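Local coordinates for protein 5-carboxymethyl-2-hydroxymuconate semialdehyde dehydrogenase (Thermus thermophilus, PDB 2D4E) that probably oxidises 5-carboxymethyl-2-hydroxymuconate semialdehyde to the corresponding acid with NAD as cofactor, as a member of the aldehyde dehydrogenase family, at residues 10-21 / 104-112. Sequence-based numbering, arbitrary orientation.
Sequences ISWETIEEVRRR and DELAVMECL
Water 1 bridges S11 and D104: it accepts a hydrogen bond from the backbone N of S11 (2.8 Å) and returns a weak bond to OD2 of D104. S11 occupies the N-cap of helix 12-24, and its OG pairs with OG1 of T14 at 2.8 Å. No direct hydrogen bond joins the two segments, so the contact illustrates how a helix pair can meet through an apolar centre, here I10, I15, V18, V108 and L112, joined by the carbon chains of charged residues, with a water as the polar link across it. I10, on the short strand leading into the first helix, lies along D104 in the reverse sense, its CG1 against the carboxylate and its CD1 reaching CB of A107 at 3.9 Å. This N-terminal strand-helix element thereby packs on helix 103-114, one of the helices of the aldehyde dehydrogenase fold, whose other flanks meet helices 118-136 and 203-214. The two axes cross at -61°, 9.4 Å apart, and the V108 side chain points from helix 104-112 toward helix 12-21. With its CG1 anti to the backbone N (chi1 174°), V108 sends that methyl to V18, 3.6 Å from CB, while its CG2 touches both CG2 of I10 and CG1 of I15. One turn on, L112 lays CD2 over one face of the R19 guanidinium, 3.6 Å from CZ; NH1 of R19 is engaged in a salt bridge with D48. At the N-terminal end of segment 104-112, R21 brings its guanidinium edge to CG of E105, whose OE1 stays 4.4 Å from NH2 and well out of that plane, and instead forms a salt bridge with K207.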
loop_
_atom_site.group_PDB
_atom_site.type_symbol
_atom_site.label_atom_id
_atom_site.label_comp_id
_atom_site.label_asym_id
_atom_site.label_seq_id
_atom_site.Cartn_x
_atom_site.Cartn_y
_atom_site.Cartn_z
ATOM N N ILE C 10 -38.086 12.960 17.727
ATOM C CA ILE C 10 -39.192 12.170 17.190
ATOM C C ILE C 10 -40.498 12.510 17.915
ATOM O O ILE C 10 -40.545 12.547 19.146
ATOM C CB ILE C 10 -38.896 10.657 17.327
ATOM C CG1 ILE C 10 -37.569 10.326 16.635
ATOM C CG2 ILE C 10 -40.023 9.844 16.713
ATOM C CD1 ILE C 10 -37.093 8.902 16.856
ATOM N N SER C 11 -41.557 12.764 17.150
ATOM C CA SER C 11 -42.846 13.119 17.738
ATOM C C SER C 11 -43.456 11.929 18.462
ATOM O O SER C 11 -43.294 10.784 18.039
ATOM C CB SER C 11 -43.815 13.603 16.657
ATOM O OG SER C 11 -44.242 12.526 15.846
ATOM N N TRP C 12 -44.167 12.196 19.550
ATOM C CA TRP C 12 -44.782 11.109 20.290
ATOM C C TRP C 12 -45.797 10.383 19.407
ATOM O O TRP C 12 -46.010 9.181 19.560
ATOM C CB TRP C 12 -45.454 11.629 21.569
ATOM C CG TRP C 12 -45.674 10.536 22.569
ATOM C CD1 TRP C 12 -46.801 9.778 22.725
ATOM C CD2 TRP C 12 -44.696 9.990 23.464
ATOM N NE1 TRP C 12 -46.582 8.789 23.659
ATOM C CE2 TRP C 12 -45.298 8.896 24.126
ATOM C CE3 TRP C 12 -43.366 10.317 23.767
ATOM C CZ2 TRP C 12 -44.613 8.123 25.075
ATOM C CZ3 TRP C 12 -42.683 9.546 24.713
ATOM C CH2 TRP C 12 -43.311 8.463 25.353
ATOM N N GLU C 13 -46.411 11.113 18.477
ATOM C CA GLU C 13 -47.393 10.525 17.568
ATOM C C GLU C 13 -46.752 9.410 16.744
ATOM O O GLU C 13 -47.345 8.348 16.554
ATOM C CB GLU C 13 -47.973 11.593 16.629
ATOM C CG GLU C 13 -48.924 12.593 17.292
ATOM C CD GLU C 13 -48.252 13.452 18.355
ATOM O OE1 GLU C 13 -47.217 14.084 18.049
ATOM O OE2 GLU C 13 -48.768 13.502 19.497
ATOM N N THR C 14 -45.540 9.665 16.255
ATOM C CA THR C 14 -44.795 8.684 15.470
ATOM C C THR C 14 -44.533 7.439 16.313
ATOM O O THR C 14 -44.725 6.312 15.856
ATOM C CB THR C 14 -43.437 9.253 15.015
ATOM O OG1 THR C 14 -43.658 10.369 14.149
ATOM C CG2 THR C 14 -42.623 8.194 14.284
ATOM N N ILE C 15 -44.089 7.654 17.548
ATOM C CA ILE C 15 -43.800 6.552 18.466
ATOM C C ILE C 15 -44.989 5.605 18.604
ATOM O O ILE C 15 -44.836 4.389 18.504
ATOM C CB ILE C 15 -43.412 7.089 19.867
ATOM C CG1 ILE C 15 -42.042 7.763 19.792
ATOM C CG2 ILE C 15 -43.404 5.960 20.893
ATOM C CD1 ILE C 15 -41.624 8.436 21.078
ATOM N N GLU C 16 -46.176 6.166 18.820
ATOM C CA GLU C 16 -47.377 5.355 18.978
ATOM C C GLU C 16 -47.775 4.675 17.670
ATOM O O GLU C 16 -48.313 3.571 17.679
ATOM C CB GLU C 16 -48.520 6.221 19.515
ATOM C CG GLU C 16 -48.138 6.971 20.785
ATOM C CD GLU C 16 -49.296 7.722 21.417
ATOM O OE1 GLU C 16 -49.952 8.522 20.709
ATOM O OE2 GLU C 16 -49.544 7.516 22.627
ATOM N N GLU C 17 -47.501 5.329 16.547
ATOM C CA GLU C 17 -47.815 4.759 15.238
ATOM C C GLU C 17 -46.967 3.514 14.994
ATOM O O GLU C 17 -47.478 2.475 14.575
ATOM C CB GLU C 17 -47.546 5.779 14.127
ATOM C CG GLU C 17 -48.626 6.841 13.963
ATOM C CD GLU C 17 -48.234 7.931 12.971
ATOM O OE1 GLU C 17 -47.611 7.605 11.933
ATOM O OE2 GLU C 17 -48.561 9.112 13.225
ATOM N N VAL C 18 -45.667 3.634 15.254
ATOM C CA VAL C 18 -44.736 2.524 15.073
ATOM C C VAL C 18 -45.150 1.357 15.957
ATOM O O VAL C 18 -45.238 0.217 15.497
ATOM C CB VAL C 18 -43.289 2.941 15.437
ATOM C CG1 VAL C 18 -42.369 1.734 15.413
ATOM C CG2 VAL C 18 -42.793 4.004 14.462
ATOM N N ARG C 19 -45.417 1.647 17.224
ATOM C CA ARG C 19 -45.820 0.610 18.164
ATOM C C ARG C 19 -47.027 -0.153 17.634
ATOM O O ARG C 19 -47.098 -1.380 17.729
ATOM C CB ARG C 19 -46.154 1.226 19.529
ATOM C CG ARG C 19 -46.489 0.197 20.602
ATOM C CD ARG C 19 -46.928 0.849 21.907
ATOM N NE ARG C 19 -45.839 1.496 22.637
ATOM C CZ ARG C 19 -44.879 0.842 23.286
ATOM N NH1 ARG C 19 -44.862 -0.485 23.299
ATOM N NH2 ARG C 19 -43.945 1.519 23.942
ATOM N N ARG C 20 -47.970 0.584 17.064
ATOM C CA ARG C 20 -49.187 -0.008 16.530
ATOM C C ARG C 20 -48.951 -0.874 15.292
ATOM O O ARG C 20 -49.563 -1.930 15.149
ATOM C CB ARG C 20 -50.202 1.101 16.236
ATOM C CG ARG C 20 -51.531 0.621 15.694
ATOM C CD ARG C 20 -52.631 1.655 15.931
ATOM N NE ARG C 20 -52.211 3.020 15.611
ATOM C CZ ARG C 20 -52.052 3.987 16.513
ATOM N NH1 ARG C 20 -52.277 3.742 17.801
ATOM N NH2 ARG C 20 -51.674 5.204 16.132
ATOM N N ARG C 21 -48.063 -0.445 14.398
ATOM C CA ARG C 21 -47.795 -1.238 13.203
ATOM C C ARG C 21 -47.085 -2.551 13.544
ATOM O O ARG C 21 -47.260 -3.557 12.855
ATOM C CB ARG C 21 -46.970 -0.435 12.188
ATOM C CG ARG C 21 -47.763 0.664 11.475
ATOM C CD ARG C 21 -47.083 1.106 10.176
ATOM N NE ARG C 21 -45.881 1.904 10.404
ATOM C CZ ARG C 21 -45.889 3.201 10.700
ATOM N NH1 ARG C 21 -47.042 3.854 10.801
ATOM N NH2 ARG C 21 -44.745 3.843 10.900
ATOM N N ASP C 104 -36.614 8.035 11.909
ATOM C CA ASP C 104 -37.479 8.049 13.086
ATOM C C ASP C 104 -38.130 6.689 13.339
ATOM O O ASP C 104 -38.131 6.196 14.470
ATOM C CB ASP C 104 -38.568 9.124 12.946
ATOM C CG ASP C 104 -38.002 10.541 12.923
ATOM O OD1 ASP C 104 -36.800 10.729 13.216
ATOM O OD2 ASP C 104 -38.772 11.477 12.620
ATOM N N GLU C 105 -38.682 6.089 12.287
ATOM C CA GLU C 105 -39.332 4.786 12.399
ATOM C C GLU C 105 -38.342 3.721 12.880
ATOM O O GLU C 105 -38.649 2.943 13.787
ATOM C CB GLU C 105 -39.904 4.359 11.045
ATOM C CG GLU C 105 -40.917 5.317 10.439
ATOM C CD GLU C 105 -40.987 5.193 8.918
ATOM O OE1 GLU C 105 -41.077 4.057 8.406
ATOM O OE2 GLU C 105 -40.950 6.234 8.231
ATOM N N LEU C 106 -37.162 3.685 12.254
ATOM C CA LEU C 106 -36.119 2.717 12.602
ATOM C C LEU C 106 -35.681 2.852 14.064
ATOM O O LEU C 106 -35.531 1.858 14.780
ATOM C CB LEU C 106 -34.906 2.886 11.667
ATOM C CG LEU C 106 -35.084 2.375 10.221
ATOM C CD1 LEU C 106 -34.000 2.935 9.310
ATOM C CD2 LEU C 106 -35.052 0.847 10.217
ATOM N N ALA C 107 -35.485 4.087 14.506
ATOM C CA ALA C 107 -35.071 4.338 15.877
ATOM C C ALA C 107 -36.122 3.836 16.854
ATOM O O ALA C 107 -35.815 3.104 17.791
ATOM C CB ALA C 107 -34.833 5.824 16.084
ATOM N N VAL C 108 -37.371 4.229 16.637
ATOM C CA VAL C 108 -38.448 3.809 17.522
ATOM C C VAL C 108 -38.605 2.294 17.533
ATOM O O VAL C 108 -38.735 1.675 18.591
ATOM C CB VAL C 108 -39.794 4.450 17.111
ATOM C CG1 VAL C 108 -40.918 3.880 17.962
ATOM C CG2 VAL C 108 -39.722 5.966 17.280
ATOM N N MET C 109 -38.589 1.701 16.349
ATOM C CA MET C 109 -38.742 0.262 16.229
ATOM C C MET C 109 -37.686 -0.493 17.038
ATOM O O MET C 109 -38.014 -1.344 17.870
ATOM C CB MET C 109 -38.652 -0.141 14.758
ATOM C CG MET C 109 -38.960 -1.593 14.498
ATOM S SD MET C 109 -38.989 -1.930 12.732
ATOM C CE MET C 109 -40.410 -0.968 12.240
ATOM N N GLU C 110 -36.418 -0.178 16.797
ATOM C CA GLU C 110 -35.343 -0.859 17.503
ATOM C C GLU C 110 -35.354 -0.536 18.995
ATOM O O GLU C 110 -34.993 -1.374 19.824
ATOM C CB GLU C 110 -33.994 -0.494 16.879
ATOM C CG GLU C 110 -32.798 -1.085 17.606
ATOM C CD GLU C 110 -31.566 -1.188 16.723
ATOM O OE1 GLU C 110 -30.448 -1.258 17.274
ATOM O OE2 GLU C 110 -31.716 -1.212 15.482
ATOM N N CYS C 111 -35.775 0.676 19.337
ATOM C CA CYS C 111 -35.847 1.080 20.732
ATOM C C CYS C 111 -36.863 0.197 21.463
ATOM O O CYS C 111 -36.566 -0.390 22.505
ATOM C CB CYS C 111 -36.262 2.548 20.823
ATOM S SG CYS C 111 -36.567 3.119 22.498
ATOM N N LEU C 112 -38.063 0.100 20.899
ATOM C CA LEU C 112 -39.122 -0.712 21.485
ATOM C C LEU C 112 -38.745 -2.185 21.592
ATOM O O LEU C 112 -39.044 -2.844 22.585
ATOM C CB LEU C 112 -40.395 -0.608 20.638
ATOM C CG LEU C 112 -41.126 0.732 20.558
ATOM C CD1 LEU C 112 -42.352 0.586 19.667
ATOM C CD2 LEU C 112 -41.539 1.173 21.953
HETATM O O HOH W 1 -41.474 12.337 14.381
#